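Local structure of ribosomal-protein-serine acetyltransferase, putative (Vibrio cholerae O1 biovar eltor, 2FCK) at residues Gly74-Glu77 and Thr82-Gly85; Phe8-Val11 and Gln16-Leu19. The protein is a putative GNAT-family N-acetyltransferase, probably transferring an acetyl group to the N-terminal serine or alanine of a ribosomal protein. All coordinates share one frame; numbering follows the deposited sequence.

Contact 1 (Gly74-Glu77 and Thr82-Gly85); sequences GVFE and TLVG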
ATOM      1  N   GLY A  74       6.145  16.305 -12.923  1.00 40.44           N
ATOM      2  CA  GLY A  74       5.479  17.169 -13.893  1.00 39.36           C
ATOM      3  C   GLY A  74       5.698  16.589 -15.293  1.00 40.58           C
ATOM      4  O   GLY A  74       6.784  16.065 -15.628  1.00 40.98           O
ATOM      5  N   VAL A  75       4.688  16.703 -16.127  1.00 39.62           N
ATOM      6  CA  VAL A  75       4.826  16.251 -17.517  1.00 41.27           C
ATOM      7  C   VAL A  75       4.912  17.486 -18.402  1.00 41.90           C
ATOM      8  O   VAL A  75       3.943  18.250 -18.482  1.00 40.89           O
ATOM      9  CB  VAL A  75       3.617  15.351 -17.934  1.00 41.16           C
ATOM     10  CG1 VAL A  75       3.735  14.890 -19.443  1.00 41.27           C
ATOM     11  CG2 VAL A  75       3.506  14.112 -17.000  1.00 44.19           C
ATOM     12  N   PHE A  76       6.085  17.677 -19.027  1.00 41.05           N
ATOM     13  CA  PHE A  76       6.329  18.833 -19.875  1.00 42.25           C
ATOM     14  C   PHE A  76       6.475  18.442 -21.343  1.00 43.90           C
ATOM     15  O   PHE A  76       7.183  17.502 -21.677  1.00 43.20           O
ATOM     16  CB  PHE A  76       7.592  19.546 -19.439  1.00 41.66           C
ATOM     17  CG  PHE A  76       7.534  20.117 -18.061  1.00 42.20           C
ATOM     18  CD1 PHE A  76       7.866  19.333 -16.956  1.00 40.72           C
ATOM     19  CD2 PHE A  76       7.170  21.456 -17.862  1.00 42.95           C
ATOM     20  CE1 PHE A  76       7.833  19.876 -15.664  1.00 39.62           C
ATOM     21  CE2 PHE A  76       7.128  22.004 -16.558  1.00 42.21           C
ATOM     22  CZ  PHE A  76       7.458  21.218 -15.462  1.00 38.18           C
ATOM     23  N   GLU A  77       5.830  19.222 -22.209  1.00 44.30           N
ATOM     24  CA  GLU A  77       5.964  19.054 -23.640  1.00 46.61           C
ATOM     25  C   GLU A  77       7.377  19.498 -23.999  1.00 46.08           C
ATOM     26  O   GLU A  77       7.830  20.569 -23.597  1.00 46.11           O
ATOM     27  CB  GLU A  77       4.889  19.914 -24.322  1.00 47.08           C
ATOM     28  CG  GLU A  77       4.736  19.766 -25.800  1.00 52.64           C
ATOM     29  CD  GLU A  77       3.494  20.511 -26.249  1.00 57.64           C
ATOM     30  OE1 GLU A  77       3.353  21.711 -25.901  1.00 59.30           O
ATOM     31  OE2 GLU A  77       2.641  19.894 -26.904  1.00 59.49           O
ATOM     32  N   THR A  82       5.790  23.410 -22.051  1.00 48.35           N
ATOM     33  CA  THR A  82       4.589  23.675 -21.278  1.00 47.82           C
ATOM     34  C   THR A  82       4.219  22.489 -20.440  1.00 46.38           C
ATOM     35  O   THR A  82       4.394  21.366 -20.855  1.00 44.11           O
ATOM     36  CB  THR A  82       3.403  24.227 -22.064  1.00 49.63           C
ATOM     37  OG1 THR A  82       2.343  23.290 -22.202  1.00 53.65           O
ATOM     38  CG2 THR A  82       3.823  24.790 -23.376  1.00 48.79           C
ATOM     39  N   LEU A  83       3.751  22.781 -19.235  1.00 45.15           N
ATOM     40  CA  LEU A  83       3.306  21.731 -18.329  1.00 43.52           C
ATOM     41  C   LEU A  83       1.937  21.242 -18.725  1.00 44.10           C
ATOM     42  O   LEU A  83       0.987  22.032 -18.779  1.00 43.30           O
ATOM     43  CB  LEU A  83       3.258  22.310 -16.917  1.00 44.29           C
ATOM     44  CG  LEU A  83       2.825  21.411 -15.774  1.00 43.27           C
ATOM     45  CD1 LEU A  83       3.803  20.249 -15.570  1.00 44.19           C
ATOM     46  CD2 LEU A  83       2.711  22.300 -14.504  1.00 45.39           C
ATOM     47  N   VAL A  84       1.800  19.939 -18.966  1.00 42.88           N
ATOM     48  CA  VAL A  84       0.501  19.379 -19.437  1.00 43.43           C
ATOM     49  C   VAL A  84      -0.240  18.550 -18.409  1.00 42.72           C
ATOM     50  O   VAL A  84      -1.415  18.181 -18.598  1.00 43.02           O
ATOM     51  CB  VAL A  84       0.641  18.528 -20.755  1.00 44.42           C
ATOM     52  CG1 VAL A  84       1.367  19.329 -21.820  1.00 45.32           C
ATOM     53  CG2 VAL A  84       1.337  17.216 -20.491  1.00 45.41           C
ATOM     54  N   GLY A  85       0.437  18.282 -17.289  1.00 42.61           N
ATOM     55  CA  GLY A  85      -0.149  17.417 -16.267  1.00 41.36           C
ATOM     56  C   GLY A  85       0.912  16.812 -15.371  1.00 40.98           C
ATOM     57  O   GLY A  85       2.064  17.311 -15.320  1.00 40.18           O
TER
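Val75 meets Val84 and Gly85 together, and the antiparallel hairpin of Gly74-Glu77 and Thr82-Gly85 is uneven at this point. The two strand axes approach to 4.7 Å, with their directions 132° apart. Val75 N donates to Gly85 O at 2.8 Å, while Val75 O accepts from Val84 N at 2.8 Å. One residue thus faces two, consistent with a beta bulge. Val84 N aims almost straight at its acceptor (177° at the hydrogen), whereas Val75 N reaches Gly85 O from above the carbonyl plane. Nearer the turn, Glu77 N bonds to Thr82 O at 2.9 Å. Between these bonds Phe76 and Leu83 form a non-hydrogen-bonded pair, and their side chains share one face of the sheet.

The Leu83 side chain slants across Phe76. Its CG stands opposite the backbone N (chi1 -180°), and the CD1 branch comes to lie over one face of the Phe76 ring, 3.9 Å from the centroid. This is a CH-pi contact. On the other face of the sheet, Val75 CG1 touches Val84 CG2 at 3.5 Å, a close fit between two methyls. Glu77 runs alongside Thr82, with OE1 4.0 Å from Thr82 CG2. The polar partners of Glu77 are Tyr114 for OE2 and Thr80 for OE1, so its carboxylate is held from both oxygens.

Within the sheet, strand 71-77 has strand 15-18 on its other side, while strand 83-93 goes on to pair with strand 98-105. Arg18 covers the Phe76 ring on the side away from Leu83, in a cation-pi contact. Helix 114-129 packs on the face that carries Val75, through Ala118 against Val75 and Tyr114 against Val84. Val84 and Thr82 also touch Tyr109 of helix 107-110.

Contact 2 (Phe8-Val11 and Gln16-Leu19); sequences FQIV and QLRL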
ATOM      1  N   PHE A   8      16.787  13.627 -12.008  1.00 41.76           N
ATOM      2  CA  PHE A   8      16.343  12.450 -12.759  1.00 43.92           C
ATOM      3  C   PHE A   8      15.116  12.751 -13.588  1.00 43.83           C
ATOM      4  O   PHE A   8      14.159  13.321 -13.073  1.00 43.36           O
ATOM      5  CB  PHE A   8      15.946  11.300 -11.814  1.00 43.38           C
ATOM      6  CG  PHE A   8      15.389  10.083 -12.544  1.00 46.80           C
ATOM      7  CD1 PHE A   8      14.024   9.749 -12.454  1.00 46.87           C
ATOM      8  CD2 PHE A   8      16.223   9.277 -13.340  1.00 47.87           C
ATOM      9  CE1 PHE A   8      13.492   8.620 -13.156  1.00 49.65           C
ATOM     10  CE2 PHE A   8      15.697   8.142 -14.015  1.00 49.06           C
ATOM     11  CZ  PHE A   8      14.339   7.822 -13.916  1.00 46.68           C
ATOM     12  N   GLN A   9      15.172  12.390 -14.877  1.00 44.00           N
ATOM     13  CA  GLN A   9      14.050  12.621 -15.801  1.00 43.83           C
ATOM     14  C   GLN A   9      13.704  11.323 -16.531  1.00 44.10           C
ATOM     15  O   GLN A   9      14.579  10.480 -16.787  1.00 44.09           O
ATOM     16  CB  GLN A   9      14.373  13.685 -16.842  1.00 45.13           C
ATOM     17  CG  GLN A   9      15.168  14.871 -16.258  1.00 45.81           C
ATOM     18  CD  GLN A   9      15.245  16.019 -17.178  1.00 48.41           C
ATOM     19  OE1 GLN A   9      15.268  15.847 -18.404  1.00 49.17           O
ATOM     20  NE2 GLN A   9      15.277  17.234 -16.611  1.00 45.68           N
ATOM     21  N   ILE A  10      12.428  11.178 -16.877  1.00 42.79           N
ATOM     22  CA  ILE A  10      12.048  10.168 -17.844  1.00 41.79           C
ATOM     23  C   ILE A  10      11.638  10.943 -19.086  1.00 42.76           C
ATOM     24  O   ILE A  10      10.767  11.805 -19.018  1.00 43.66           O
ATOM     25  CB  ILE A  10      10.877   9.267 -17.307  1.00 41.64           C
ATOM     26  CG1 ILE A  10      11.250   8.466 -16.055  1.00 42.69           C
ATOM     27  CG2 ILE A  10      10.408   8.313 -18.432  1.00 43.13           C
ATOM     28  CD1 ILE A  10       9.967   7.949 -15.332  1.00 41.75           C
ATOM     29  N   VAL A  11      12.285  10.669 -20.226  1.00 42.22           N
ATOM     30  CA  VAL A  11      12.064  11.431 -21.451  1.00 42.51           C
ATOM     31  C   VAL A  11      11.541  10.508 -22.545  1.00 42.30           C
ATOM     32  O   VAL A  11      12.092   9.445 -22.771  1.00 44.01           O
ATOM     33  CB  VAL A  11      13.365  12.120 -21.955  1.00 42.26           C
ATOM     34  CG1 VAL A  11      13.053  12.985 -23.191  1.00 40.77           C
ATOM     35  CG2 VAL A  11      13.984  12.912 -20.841  1.00 44.63           C
ATOM     36  N   GLN A  16       8.764  15.273 -21.303  1.00 40.40           N
ATOM     37  CA  GLN A  16       9.839  15.240 -20.337  1.00 41.32           C
ATOM     38  C   GLN A  16       9.159  15.165 -18.985  1.00 41.45           C
ATOM     39  O   GLN A  16       8.401  16.077 -18.627  1.00 41.49           O
ATOM     40  CB  GLN A  16      10.663  16.528 -20.451  1.00 41.65           C
ATOM     41  CG  GLN A  16      11.773  16.629 -19.473  1.00 43.06           C
ATOM     42  CD  GLN A  16      12.341  18.044 -19.441  1.00 45.99           C
ATOM     43  OE1 GLN A  16      11.595  19.031 -19.324  1.00 46.68           O
ATOM     44  NE2 GLN A  16      13.649  18.146 -19.617  1.00 46.23           N
ATOM     45  N   LEU A  17       9.429  14.085 -18.257  1.00 40.09           N
ATOM     46  CA  LEU A  17       8.834  13.847 -16.945  1.00 40.68           C
ATOM     47  C   LEU A  17       9.925  14.191 -15.925  1.00 40.92           C
ATOM     48  O   LEU A  17      10.977  13.553 -15.929  1.00 40.70           O
ATOM     49  CB  LEU A  17       8.411  12.360 -16.792  1.00 41.10           C
ATOM     50  CG  LEU A  17       7.054  11.960 -17.395  1.00 39.80           C
ATOM     51  CD1 LEU A  17       7.008  12.185 -18.938  1.00 41.50           C
ATOM     52  CD2 LEU A  17       6.861  10.493 -17.073  1.00 41.05           C
ATOM     53  N   ARG A  18       9.658  15.140 -15.024  1.00 40.07           N
ATOM     54  CA  ARG A  18      10.678  15.613 -14.076  1.00 39.26           C
ATOM     55  C   ARG A  18      10.040  16.374 -12.922  1.00 39.68           C
ATOM     56  O   ARG A  18       8.853  16.722 -12.973  1.00 39.83           O
ATOM     57  CB  ARG A  18      11.659  16.550 -14.805  1.00 37.72           C
ATOM     58  CG  ARG A  18      10.997  17.770 -15.508  1.00 38.05           C
ATOM     59  CD  ARG A  18      12.069  18.804 -15.840  1.00 38.73           C
ATOM     60  NE  ARG A  18      11.554  19.939 -16.592  1.00 41.48           N
ATOM     61  CZ  ARG A  18      11.042  21.031 -16.032  1.00 43.75           C
ATOM     62  NH1 ARG A  18      10.914  21.097 -14.708  1.00 39.59           N
ATOM     63  NH2 ARG A  18      10.626  22.032 -16.802  1.00 44.09           N
ATOM     64  N   LEU A  19      10.852  16.677 -11.904  1.00 40.16           N
ATOM     65  CA  LEU A  19      10.382  17.517 -10.817  1.00 39.94           C
ATOM     66  C   LEU A  19       9.996  18.868 -11.378  1.00 40.73           C
ATOM     67  O   LEU A  19      10.792  19.517 -12.102  1.00 40.38           O
ATOM     68  CB  LEU A  19      11.502  17.782  -9.818  1.00 40.13           C
ATOM     69  CG  LEU A  19      11.501  16.801  -8.682  1.00 39.71           C
ATOM     70  CD1 LEU A  19      12.729  17.109  -7.809  1.00 39.05           C
ATOM     71  CD2 LEU A  19      10.205  16.801  -7.828  1.00 41.72           C
TER
HETATM   72  O   HOH W   1      13.766  15.749 -12.079  1.00 24.69           O
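A short beta hairpin near the N-terminus, made by strands 10-11 and 15-18, brings Ile10 against Leu17 at the border of the GNAT sheet. These two residues are an antiparallel hydrogen-bonded pair. Ile10 N donates to Leu17 O at 2.9 Å, and Leu17 N donates to Ile10 O at 2.8 Å. Their side chains leave on the same face, where Ile10 CB and Leu17 CB are 4.0 Å apart. Both side chains turn to helix 114-129, where they touch Ala121. Val11 and Gln16 form the next pair, without backbone bonds between them.

Beyond the Ile10-Leu17 pair a water bridges the two backbones. It donates to Phe8 O at 2.7 Å and accepts from Leu19 N at 3.1 Å.

On the opposite face the contact is polar. Gln16 NE2 donates to Gln9 OE1 at 3.1 Å. The two amide planes are 81° apart, and the bond is bent, with 139° at the hydrogen. The Gln9 amide also runs beside the Arg18 chain and lies against its CD. Arg18 CG sits between the backbone N and the carbonyl carbon (chi1 56°), which carries the extended chain over this face. Arg18 NE then donates to Gln16 OE1 at 2.9 Å, arriving well above that carbonyl's plane. Arg18 NH1 bonds to Leu19 O at 3.1 Å, and NH2 makes a salt bridge to Glu24.

The Gln16 amide is therefore used at both ends, giving through nitrogen and receiving through oxygen. This fixes which way round it sits. The guanidinium is gripped through all three nitrogens, which should limit its rotation. Its charge probably polarises the Gln16 carbonyl.

Overall arrangement
Both contacts join the strands of antiparallel hairpins in one sheet, and they are neighbours: strand 15-18 of contact 2 pairs with strand 71-77 of contact 1. Gly74 N reaches Arg18 O, and Phe76 O reaches Gln16 N, probably as hydrogen bonds. The centres of the two contacts are about 10 Å apart. Contact 1 is buried, and valine, leucine and phenylalanine groups dominate its side-chain meetings. Contact 2 is a surface contact, where two glutamines, an arginine and a water do much of the work. Helix 114-129 backs both, against Val75 and Val84 in one and Ile10 and Leu17 in the other. Contact 1 appears to carry a bulge; contact 2 has two successive regular antiparallel pairs.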